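Side-chain contacts in tryptophan halogenase (Shewanella frigidimarina, PDB 2PYX), which probably binds FAD and acts as a flavin-dependent halogenase of the monooxygenase type, possibly on tryptophan or a related substrate: residues W20-L25 with I226-A231; I11-G16 with E210-K215; H275-P280 with F314-V319; D308-L313 with L327-L332. All coordinates share one frame; numbering follows the deposited sequence.

Interaction 1 (W20-L25 with I226-A231); sequences WITAGL and IDCTGA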
loop_
_atom_site.group_PDB
_atom_site.type_symbol
_atom_site.label_atom_id
_atom_site.label_comp_id
_atom_site.label_asym_id
_atom_site.label_seq_id
_atom_site.Cartn_x
_atom_site.Cartn_y
_atom_site.Cartn_z
ATOM N N TRP A 20 2.567 -13.853 7.618
ATOM C CA TRP A 20 1.238 -14.342 7.989
ATOM C C TRP A 20 0.161 -14.089 6.942
ATOM O O TRP A 20 -0.737 -14.905 6.764
ATOM C CB TRP A 20 0.806 -13.843 9.354
ATOM C CG TRP A 20 1.650 -14.431 10.435
ATOM C CD1 TRP A 20 2.632 -13.795 11.161
ATOM C CD2 TRP A 20 1.635 -15.777 10.871
ATOM N NE1 TRP A 20 3.208 -14.676 12.046
ATOM C CE2 TRP A 20 2.615 -15.897 11.886
ATOM C CE3 TRP A 20 0.898 -16.911 10.513
ATOM C CZ2 TRP A 20 2.872 -17.105 12.530
ATOM C CZ3 TRP A 20 1.135 -18.084 11.175
ATOM C CH2 TRP A 20 2.130 -18.171 12.173
ATOM N N ILE A 21 0.262 -12.991 6.200
ATOM C CA ILE A 21 -0.695 -12.840 5.096
ATOM C C ILE A 21 -0.469 -13.947 4.068
ATOM O O ILE A 21 -1.422 -14.516 3.520
ATOM C CB ILE A 21 -0.612 -11.447 4.457
ATOM C CG1 ILE A 21 -1.263 -10.417 5.395
ATOM C CG2 ILE A 21 -1.287 -11.416 3.065
ATOM C CD1 ILE A 21 -0.987 -8.967 5.001
ATOM N N THR A 22 0.803 -14.248 3.800
ATOM C CA THR A 22 1.123 -15.318 2.863
ATOM C C THR A 22 0.543 -16.645 3.356
ATOM O O THR A 22 -0.070 -17.388 2.616
ATOM C CB THR A 22 2.646 -15.433 2.622
ATOM O OG1 THR A 22 3.135 -14.175 2.123
ATOM C CG2 THR A 22 2.966 -16.535 1.632
ATOM N N ALA A 23 0.818 -16.990 4.612
ATOM C CA ALA A 23 0.323 -18.247 5.166
ATOM C C ALA A 23 -1.187 -18.356 5.044
ATOM O O ALA A 23 -1.726 -19.376 4.626
ATOM C CB ALA A 23 0.740 -18.360 6.620
ATOM N N GLY A 24 -1.882 -17.279 5.397
ATOM C CA GLY A 24 -3.337 -17.287 5.387
ATOM C C GLY A 24 -3.934 -17.418 4.011
ATOM O O GLY A 24 -4.883 -18.179 3.774
ATOM N N LEU A 25 -3.380 -16.648 3.070
ATOM C CA LEU A 25 -3.888 -16.700 1.697
ATOM C C LEU A 25 -3.636 -18.085 1.056
ATOM O O LEU A 25 -4.488 -18.619 0.376
ATOM C CB LEU A 25 -3.332 -15.569 0.845
ATOM C CG LEU A 25 -3.900 -14.192 1.179
ATOM C CD1 LEU A 25 -3.112 -13.159 0.374
ATOM C CD2 LEU A 25 -5.388 -14.098 0.891
ATOM N N ILE A 226 9.512 -19.195 1.111
ATOM C CA ILE A 226 9.053 -17.834 0.968
ATOM C C ILE A 226 9.937 -16.994 1.845
ATOM O O ILE A 226 9.997 -17.215 3.069
ATOM C CB ILE A 226 7.594 -17.662 1.404
ATOM C CG1 ILE A 226 6.677 -18.739 0.856
ATOM C CG2 ILE A 226 7.125 -16.254 1.054
ATOM C CD1 ILE A 226 6.697 -18.905 -0.593
ATOM N N ASP A 227 10.629 -16.020 1.257
ATOM C CA ASP A 227 11.494 -15.155 2.021
ATOM C C ASP A 227 10.685 -13.964 2.548
ATOM O O ASP A 227 10.370 -13.045 1.792
ATOM C CB ASP A 227 12.662 -14.666 1.164
ATOM C CG ASP A 227 13.702 -13.908 1.962
ATOM O OD1 ASP A 227 13.416 -13.525 3.096
ATOM O OD2 ASP A 227 14.797 -13.653 1.426
ATOM N N CYS A 228 10.373 -13.995 3.845
ATOM C CA CYS A 228 9.745 -12.917 4.567
ATOM C C CYS A 228 10.681 -12.353 5.663
ATOM O O CYS A 228 10.237 -11.878 6.713
ATOM C CB CYS A 228 8.415 -13.428 5.133
ATOM S SG CYS A 228 7.240 -13.845 3.829
ATOM N N THR A 229 11.984 -12.392 5.394
ATOM C CA THR A 229 12.983 -11.986 6.393
ATOM C C THR A 229 13.229 -10.461 6.468
ATOM O O THR A 229 14.110 -10.006 7.227
ATOM C CB THR A 229 14.332 -12.688 6.137
ATOM O OG1 THR A 229 14.896 -12.292 4.871
ATOM C CG2 THR A 229 14.159 -14.168 6.222
ATOM N N GLY A 230 12.464 -9.667 5.725
ATOM C CA GLY A 230 12.634 -8.208 5.716
ATOM C C GLY A 230 13.775 -7.752 4.844
ATOM O O GLY A 230 14.223 -8.491 3.974
ATOM N N ALA A 231 14.229 -6.501 5.055
ATOM C CA ALA A 231 15.196 -5.856 4.173
ATOM C C ALA A 231 16.516 -6.610 4.016
ATOM O O ALA A 231 17.212 -6.505 2.986
ATOM C CB ALA A 231 15.470 -4.435 4.639
#
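T22 makes the contact between helix residues 20-25 and I226, near the end of strand 224-227, and C228 just past it. Before it in the helix, W20 points away from the strand, and its indole meets H193 edge-to-face, while I21 packs on I368. T22 then presents its two branches differently. Its CG2, anti to the backbone N, rests 4.2 Å from CG2 of I226, one methyl against another. Its OG1 (chi1 -58°) lies beside the backbone N and bonds to the carbonyl O of A18 one turn earlier, so a buried hydroxyl is satisfied within the helix; SG of C228 is a looser neighbour, 4.5 Å from that OG1. A threonine suits the place because it offers a methyl to the strand while its polar atom stays paired. Further on, A23 is small enough to pack against I12, and L25 reaches A372. Beyond I226 the strand ends in an Asx turn, OD1 of D227 accepting from T229 N at 2.9 Å and from T229 OG1. This is Rossmann-type packing: helix 16-31 lies on the mostly parallel sheet holding strands 9-13 and 224-227, with helix 363-377 alongside and helix 174-187 covering W20.

Interaction 2 (I11-G16 with E210-K215); sequences IIVGGG and EKLITK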
loop_
_atom_site.group_PDB
_atom_site.type_symbol
_atom_site.label_atom_id
_atom_site.label_comp_id
_atom_site.label_asym_id
_atom_site.label_seq_id
_atom_site.Cartn_x
_atom_site.Cartn_y
_atom_site.Cartn_z
ATOM N N ILE A 11 7.529 -23.605 3.059
ATOM C CA ILE A 11 8.198 -23.051 4.197
ATOM C C ILE A 11 8.308 -21.543 4.061
ATOM O O ILE A 11 8.925 -21.040 3.087
ATOM C CB ILE A 11 9.617 -23.655 4.399
ATOM C CG1 ILE A 11 9.589 -25.192 4.357
ATOM C CG2 ILE A 11 10.232 -23.122 5.663
ATOM C CD1 ILE A 11 8.742 -25.788 5.386
ATOM N N ILE A 12 7.712 -20.819 5.002
ATOM C CA ILE A 12 7.759 -19.359 5.079
ATOM C C ILE A 12 8.762 -18.959 6.136
ATOM O O ILE A 12 8.653 -19.374 7.290
ATOM C CB ILE A 12 6.372 -18.787 5.423
ATOM C CG1 ILE A 12 5.325 -19.251 4.394
ATOM C CG2 ILE A 12 6.463 -17.295 5.575
ATOM C CD1 ILE A 12 3.914 -19.036 4.867
ATOM N N VAL A 13 9.744 -18.157 5.744
ATOM C CA VAL A 13 10.824 -17.789 6.629
ATOM C C VAL A 13 10.603 -16.338 7.011
ATOM O O VAL A 13 10.822 -15.419 6.184
ATOM C CB VAL A 13 12.201 -18.006 5.975
ATOM C CG1 VAL A 13 13.305 -17.725 6.983
ATOM C CG2 VAL A 13 12.320 -19.446 5.480
ATOM N N GLY A 14 10.146 -16.135 8.248
ATOM C CA GLY A 14 9.759 -14.840 8.717
ATOM C C GLY A 14 8.269 -14.723 8.959
ATOM O O GLY A 14 7.463 -15.287 8.223
ATOM N N GLY A 15 7.914 -14.012 10.026
ATOM C CA GLY A 15 6.549 -13.742 10.345
ATOM C C GLY A 15 6.129 -12.349 9.883
ATOM O O GLY A 15 6.310 -11.951 8.717
ATOM N N GLY A 16 5.558 -11.576 10.790
ATOM C CA GLY A 16 5.073 -10.235 10.464
ATOM C C GLY A 16 3.911 -10.297 9.485
ATOM O O GLY A 16 3.343 -11.356 9.227
ATOM N N GLU A 210 16.749 -26.887 -0.433
ATOM C CA GLU A 210 16.201 -28.207 -0.107
ATOM C C GLU A 210 15.679 -28.250 1.321
ATOM O O GLU A 210 14.632 -28.818 1.614
ATOM C CB GLU A 210 17.322 -29.232 -0.262
ATOM C CG GLU A 210 16.987 -30.602 0.185
ATOM C CD GLU A 210 18.161 -31.502 -0.037
ATOM O OE1 GLU A 210 18.293 -31.985 -1.178
ATOM O OE2 GLU A 210 18.978 -31.647 0.903
ATOM N N LYS A 211 16.411 -27.660 2.235
ATOM C CA LYS A 211 16.043 -27.721 3.619
ATOM C C LYS A 211 16.754 -26.662 4.415
ATOM O O LYS A 211 17.745 -26.075 3.961
ATOM C CB LYS A 211 16.292 -29.128 4.203
ATOM C CG LYS A 211 17.740 -29.510 4.284
ATOM C CD LYS A 211 17.882 -30.968 4.682
ATOM C CE LYS A 211 19.333 -31.430 4.663
ATOM N NZ LYS A 211 19.388 -32.926 4.866
ATOM N N LEU A 212 16.193 -26.370 5.581
ATOM C CA LEU A 212 16.776 -25.444 6.520
ATOM C C LEU A 212 17.170 -26.215 7.754
ATOM O O LEU A 212 16.431 -27.073 8.199
ATOM C CB LEU A 212 15.796 -24.350 6.910
ATOM C CG LEU A 212 15.187 -23.603 5.739
ATOM C CD1 LEU A 212 14.218 -22.576 6.293
ATOM C CD2 LEU A 212 16.262 -22.918 4.904
ATOM N N ILE A 213 18.359 -25.921 8.277
ATOM C CA ILE A 213 18.764 -26.508 9.527
ATOM C C ILE A 213 18.575 -25.425 10.561
ATOM O O ILE A 213 19.192 -24.353 10.480
ATOM C CB ILE A 213 20.205 -27.053 9.492
ATOM C CG1 ILE A 213 20.437 -27.852 8.215
ATOM C CG2 ILE A 213 20.382 -27.919 10.692
ATOM C CD1 ILE A 213 21.697 -28.666 8.198
ATOM N N THR A 214 17.631 -25.665 11.464
ATOM C CA THR A 214 17.297 -24.721 12.510
ATOM C C THR A 214 18.238 -24.891 13.686
ATOM O O THR A 214 18.950 -25.900 13.783
ATOM C CB THR A 214 15.822 -24.808 13.007
ATOM O OG1 THR A 214 15.572 -26.048 13.690
ATOM C CG2 THR A 214 14.851 -24.647 11.816
ATOM N N LYS A 215 18.259 -23.882 14.549
ATOM C CA LYS A 215 19.153 -23.907 15.704
ATOM C C LYS A 215 18.727 -24.963 16.745
ATOM O O LYS A 215 19.592 -25.638 17.330
ATOM C CB LYS A 215 19.224 -22.522 16.333
ATOM C CG LYS A 215 20.258 -22.414 17.430
ATOM C CD LYS A 215 20.610 -20.979 17.722
ATOM C CE LYS A 215 21.771 -20.922 18.701
ATOM N NZ LYS A 215 22.177 -19.518 19.028
#
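Strands 9-13 and 209-214 face each other without a hydrogen bond between residues 11-16 and 210-215, the nearest CA atoms, those of I11 and K211, standing 9.1 Å apart; I11 and V13 meet L212 across this gap. The first strand is the opening strand of a Rossmann-type nucleotide-binding fold, and the second is the middle one of a three-stranded antiparallel sheet lying beside it, an arrangement consistent with FAD-dependent monooxygenases. In an extended strand alternate side chains share a side, so I11 and V13 both look toward L212, while I12 turns the other way to C228 and L47. Beta-branched residues serve well here, as each offers a methyl close to its own backbone. L212, unbranched at CB, can reach further: its CG lies anti to the carbonyl carbon (chi1 -54°) and its CD1 touches a methyl of each. The same leucine also packs on I48 and comes within about 4 Å, side chain to side chain, of V198, a predicted FAD-binding residue. After V13 the chain enters the glycine turn: G14 has backbone angles that would press a side chain against the preceding carbonyl O, and G15 and G16 are predicted to bind FAD. V13 and L212 meet tip to tip, CG2 of V13 3.7 Å from CD1 of L212, whereas I11 slides past that leucine, its CG2 4.1 Å from the same CD1.

Interaction 3 (H275-P280 with F314-V319); sequences HSTAQP and FNYLGV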
loop_
_atom_site.group_PDB
_atom_site.type_symbol
_atom_site.label_atom_id
_atom_site.label_comp_id
_atom_site.label_asym_id
_atom_site.label_seq_id
_atom_site.Cartn_x
_atom_site.Cartn_y
_atom_site.Cartn_z
ATOM N N HIS A 275 -2.784 11.627 5.559
ATOM C CA HIS A 275 -2.319 12.936 5.133
ATOM C C HIS A 275 -0.833 12.849 4.830
ATOM O O HIS A 275 -0.070 12.149 5.514
ATOM C CB HIS A 275 -2.584 13.980 6.199
ATOM C CG HIS A 275 -4.036 14.268 6.376
ATOM N ND1 HIS A 275 -4.487 15.370 7.069
ATOM C CD2 HIS A 275 -5.142 13.635 5.910
ATOM C CE1 HIS A 275 -5.811 15.380 7.053
ATOM N NE2 HIS A 275 -6.235 14.336 6.365
ATOM N N SER A 276 -0.457 13.549 3.766
ATOM C CA SER A 276 0.923 13.644 3.324
ATOM C C SER A 276 1.161 15.116 3.087
ATOM O O SER A 276 0.618 15.687 2.155
ATOM C CB SER A 276 1.080 12.880 2.005
ATOM O OG SER A 276 2.303 13.196 1.381
ATOM N N THR A 277 1.992 15.739 3.930
ATOM C CA THR A 277 2.212 17.173 3.870
ATOM C C THR A 277 3.665 17.392 3.473
ATOM O O THR A 277 4.598 17.055 4.211
ATOM C CB THR A 277 1.901 17.863 5.240
ATOM O OG1 THR A 277 0.573 17.527 5.651
ATOM C CG2 THR A 277 2.032 19.348 5.104
ATOM N N ALA A 278 3.854 17.997 2.320
ATOM C CA ALA A 278 5.176 18.243 1.771
ATOM C C ALA A 278 5.946 19.227 2.639
ATOM O O ALA A 278 5.354 20.164 3.182
ATOM C CB ALA A 278 5.112 18.764 0.340
ATOM N N GLN A 279 7.251 18.972 2.732
ATOM C CA GLN A 279 8.203 19.751 3.525
ATOM C C GLN A 279 9.359 20.164 2.611
ATOM O O GLN A 279 9.375 19.763 1.420
ATOM C CB GLN A 279 8.689 18.921 4.714
ATOM C CG GLN A 279 7.606 18.344 5.589
ATOM C CD GLN A 279 6.785 19.413 6.289
ATOM O OE1 GLN A 279 7.348 20.418 6.781
ATOM N NE2 GLN A 279 5.450 19.224 6.336
ATOM N N PRO A 280 10.322 20.974 3.109
ATOM C CA PRO A 280 11.418 21.391 2.231
ATOM C C PRO A 280 12.237 20.262 1.603
ATOM O O PRO A 280 12.750 20.471 0.494
ATOM C CB PRO A 280 12.264 22.291 3.142
ATOM C CG PRO A 280 11.250 22.866 4.098
ATOM C CD PRO A 280 10.336 21.712 4.400
ATOM N N PHE A 314 9.327 18.340 14.298
ATOM C CA PHE A 314 8.784 18.926 15.536
ATOM C C PHE A 314 7.942 20.159 15.232
ATOM O O PHE A 314 6.944 20.401 15.922
ATOM C CB PHE A 314 9.907 19.241 16.542
ATOM C CG PHE A 314 10.527 18.041 17.186
ATOM C CD1 PHE A 314 10.055 16.750 16.961
ATOM C CD2 PHE A 314 11.608 18.184 18.049
ATOM C CE1 PHE A 314 10.641 15.649 17.566
ATOM C CE2 PHE A 314 12.177 17.083 18.662
ATOM C CZ PHE A 314 11.695 15.822 18.437
ATOM N N ASN A 315 8.327 20.949 14.242
ATOM C CA ASN A 315 7.520 22.070 13.783
ATOM C C ASN A 315 6.146 21.604 13.339
ATOM O O ASN A 315 5.124 22.216 13.655
ATOM C CB ASN A 315 8.202 22.867 12.683
ATOM C CG ASN A 315 9.411 23.647 13.168
ATOM O OD1 ASN A 315 9.599 23.840 14.369
ATOM N ND2 ASN A 315 10.248 24.086 12.226
ATOM N N TYR A 316 6.097 20.513 12.572
ATOM C CA TYR A 316 4.808 19.982 12.108
ATOM C C TYR A 316 3.928 19.574 13.283
ATOM O O TYR A 316 2.694 19.744 13.233
ATOM C CB TYR A 316 5.055 18.776 11.167
ATOM C CG TYR A 316 3.803 18.023 10.759
ATOM C CD1 TYR A 316 3.093 18.362 9.613
ATOM C CD2 TYR A 316 3.332 16.969 11.525
ATOM C CE1 TYR A 316 1.961 17.660 9.248
ATOM C CE2 TYR A 316 2.174 16.257 11.157
ATOM C CZ TYR A 316 1.493 16.645 10.032
ATOM O OH TYR A 316 0.344 15.974 9.626
ATOM N N LEU A 317 4.552 19.005 14.315
ATOM C CA LEU A 317 3.837 18.566 15.526
ATOM C C LEU A 317 3.443 19.743 16.414
ATOM O O LEU A 317 2.597 19.576 17.282
ATOM C CB LEU A 317 4.682 17.590 16.341
ATOM C CG LEU A 317 5.037 16.236 15.678
ATOM C CD1 LEU A 317 6.066 15.458 16.502
ATOM C CD2 LEU A 317 3.795 15.395 15.401
ATOM N N GLY A 318 4.059 20.900 16.207
ATOM C CA GLY A 318 3.742 22.089 16.999
ATOM C C GLY A 318 4.378 22.045 18.376
ATOM O O GLY A 318 3.817 22.597 19.335
ATOM N N VAL A 319 5.536 21.400 18.497
ATOM C CA VAL A 319 6.208 21.254 19.783
ATOM C C VAL A 319 7.593 21.878 19.749
ATOM O O VAL A 319 8.280 21.843 18.742
ATOM C CB VAL A 319 6.299 19.775 20.252
ATOM C CG1 VAL A 319 4.913 19.167 20.324
ATOM C CG2 VAL A 319 7.196 18.923 19.341
HETATM O O HOH W 1 -2.623 17.238 8.359
HETATM O O HOH W 2 0.628 15.169 6.909
#
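Y316 extends its ring from helix 306-317 to the side chains of T277 and Q279 of residues 275-280. Its CG is anti to the backbone N (chi1 172°), which carries the ring off the helix toward the strand. The van der Waals contacts fall along one side of that ring. OG1 of T277 comes to the edge near the ring plane, 3.9 Å from CE1 of Y316, and NE2 of Q279 lies 4.1 Å from CD1 of Y316, the amide turned 85° against the ring. The direct side-chain bond within residues 275-280 is that of Q279, which, bent at its second torsion, folds back to give an NE2 proton to the carbonyl O of T277 at 3.2 Å, arriving from above the carbonyl plane. Replacing Q279 by an alanine removes the amide, which would probably leave the T277 carbonyl without this donor and open a gap beside CD1 of the tyrosine. Water supplies the polar links between the segments. One molecule joins OG1 of T277 at 2.7 Å to OH of Y316, to which it donates at 2.8 Å; another, at the edge of the H275 ring, bonds ND1 and gives only a weak bond to the same hydroxyl. A tyrosine suits this water-lined margin, its OH also bonding D286. The tyrosine also packs on I284 of strand 282-288 and V295 of strand 292-299, placing helix 306-317 against the sheet that holds strand 274-279.

Interaction 4 (D308-L313 with L327-L332); sequences DAQKTL and LEPRQL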
loop_
_atom_site.group_PDB
_atom_site.type_symbol
_atom_site.label_atom_id
_atom_site.label_comp_id
_atom_site.label_asym_id
_atom_site.label_seq_id
_atom_site.Cartn_x
_atom_site.Cartn_y
_atom_site.Cartn_z
ATOM N N ASP A 308 18.342 18.955 11.397
ATOM C CA ASP A 308 17.398 19.839 10.767
ATOM C C ASP A 308 16.079 19.101 10.423
ATOM O O ASP A 308 14.978 19.642 10.549
ATOM C CB ASP A 308 18.010 20.442 9.524
ATOM C CG ASP A 308 19.149 21.388 9.815
ATOM O OD1 ASP A 308 19.365 21.748 10.994
ATOM O OD2 ASP A 308 19.853 21.771 8.853
ATOM N N ALA A 309 16.194 17.862 9.997
ATOM C CA ALA A 309 14.981 17.074 9.719
ATOM C C ALA A 309 14.131 16.922 10.960
ATOM O O ALA A 309 12.903 16.991 10.894
ATOM C CB ALA A 309 15.343 15.711 9.165
ATOM N N GLN A 310 14.766 16.680 12.103
ATOM C CA GLN A 310 14.026 16.559 13.341
ATOM C C GLN A 310 13.296 17.850 13.674
ATOM O O GLN A 310 12.126 17.840 14.099
ATOM C CB GLN A 310 14.936 16.131 14.484
ATOM C CG GLN A 310 14.123 15.967 15.774
ATOM C CD GLN A 310 14.948 15.513 16.939
ATOM O OE1 GLN A 310 15.420 16.336 17.732
ATOM N NE2 GLN A 310 15.133 14.213 17.059
ATOM N N LYS A 311 13.957 18.974 13.458
ATOM C CA LYS A 311 13.318 20.275 13.698
ATOM C C LYS A 311 12.057 20.446 12.857
ATOM O O LYS A 311 11.017 20.873 13.340
ATOM C CB LYS A 311 14.278 21.439 13.472
ATOM C CG LYS A 311 13.695 22.829 13.790
ATOM C CD LYS A 311 13.273 22.976 15.245
ATOM C CE LYS A 311 12.885 24.434 15.551
ATOM N NZ LYS A 311 12.355 24.609 16.948
ATOM N N THR A 312 12.150 20.086 11.587
ATOM C CA THR A 312 11.015 20.089 10.710
ATOM C C THR A 312 9.888 19.208 11.230
ATOM O O THR A 312 8.726 19.619 11.199
ATOM C CB THR A 312 11.484 19.649 9.279
ATOM O OG1 THR A 312 12.483 20.568 8.827
ATOM C CG2 THR A 312 10.340 19.652 8.297
ATOM N N LEU A 313 10.207 18.005 11.699
ATOM C CA LEU A 313 9.157 17.113 12.242
ATOM C C LEU A 313 8.490 17.796 13.432
ATOM O O LEU A 313 7.249 17.812 13.579
ATOM C CB LEU A 313 9.721 15.767 12.697
ATOM C CG LEU A 313 8.747 14.777 13.348
ATOM C CD1 LEU A 313 7.540 14.494 12.453
ATOM C CD2 LEU A 313 9.438 13.541 13.784
ATOM N N LEU A 327 10.306 14.083 23.558
ATOM C CA LEU A 327 9.892 13.232 22.438
ATOM C C LEU A 327 11.045 12.318 21.997
ATOM O O LEU A 327 12.199 12.726 22.051
ATOM C CB LEU A 327 9.434 14.112 21.273
ATOM C CG LEU A 327 8.192 14.981 21.481
ATOM C CD1 LEU A 327 7.958 15.817 20.233
ATOM C CD2 LEU A 327 6.974 14.093 21.791
ATOM N N GLU A 328 10.727 11.098 21.562
ATOM C CA GLU A 328 11.725 10.114 21.144
ATOM C C GLU A 328 11.370 9.605 19.745
ATOM O O GLU A 328 10.931 8.470 19.584
ATOM C CB GLU A 328 11.775 8.932 22.114
ATOM N N PRO A 329 11.546 10.462 18.733
ATOM C CA PRO A 329 11.337 9.947 17.376
ATOM C C PRO A 329 12.411 8.908 17.005
ATOM O O PRO A 329 13.524 8.933 17.562
ATOM C CB PRO A 329 11.414 11.207 16.526
ATOM C CG PRO A 329 12.278 12.147 17.314
ATOM C CD PRO A 329 11.945 11.877 18.739
ATOM N N ARG A 330 12.082 7.977 16.111
ATOM C CA ARG A 330 12.969 6.872 15.727
ATOM C C ARG A 330 13.426 7.065 14.298
ATOM O O ARG A 330 12.574 7.300 13.416
ATOM C CB ARG A 330 12.243 5.531 15.800
ATOM N N GLN A 331 14.737 6.947 14.053
ATOM C CA GLN A 331 15.307 7.186 12.701
ATOM C C GLN A 331 15.619 5.888 11.996
ATOM O O GLN A 331 16.228 4.985 12.576
ATOM C CB GLN A 331 16.582 8.044 12.720
ATOM C CG GLN A 331 16.930 8.645 11.336
ATOM C CD GLN A 331 18.143 9.530 11.370
ATOM O OE1 GLN A 331 18.126 10.575 12.016
ATOM N NE2 GLN A 331 19.224 9.122 10.659
ATOM N N LEU A 332 15.202 5.805 10.726
ATOM C CA LEU A 332 15.505 4.653 9.859
ATOM C C LEU A 332 16.177 5.162 8.620
ATOM O O LEU A 332 15.833 6.236 8.131
ATOM C CB LEU A 332 14.247 3.877 9.446
#
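P329 lies against two residues one helical turn apart, Q310 and L313, and more of its surface is buried by the contact than of either partner. Its ring meets them with different atoms. CG receives the amide end of Q310, whose NE2 lies 3.5 Å away, while CB faces CD2 of L313 at 4.1 Å. The first is a contact of a polar group with an apolar ring and involves no hydrogen bond. Q310 gets there on an extended chain, CG anti to the backbone N (chi1 -178°), and crosses the proline at about a right angle. A glutamine fits this partly exposed margin, since its methylenes span the gap and its amide can sit at an edge that is not fully buried. The helix that bears both residues, 306-317, packs on a predominantly antiparallel sheet, and P329 stands just before strand 330-333, which pairs with strand 255-262 through R330 and A258. A proline does well at that entry: it is restricted to a phi near its own -67°, and it turns a compact apolar ring toward the helix. L313 is buried, as befits a leucine facing the sheet; its CG is likewise anti to the backbone N, and its side chain also rests on V295. L257, in strand 255-262, touches Q310, L313 and P329 alike. F314, next in the helix after L313, also packs on P329 and on L327.

Overall arrangement
The four contacts form two pairs about 30 to 41 Å apart, centre to centre. Interactions 1 and 2 are buried and share the nucleotide-binding sheet, where strands 9-13 and 224-227 are neighbours; one adds a helix to that sheet, the other a separate small sheet. Interaction 2 is methyl against methyl, while interaction 1 adds a threonine hydroxyl, bonded within its own helix, near a cysteine sulfur. Interactions 3 and 4 share helix 306-317, which lies on the larger mixed sheet away from the annotated sites. There the chemistry changes with exposure: interaction 3, at the surface, relies on waters and amide-ring contact, while interaction 4, partly buried, mixes an amide with apolar packing. V319 on L327 and Q279 on T312 join these two.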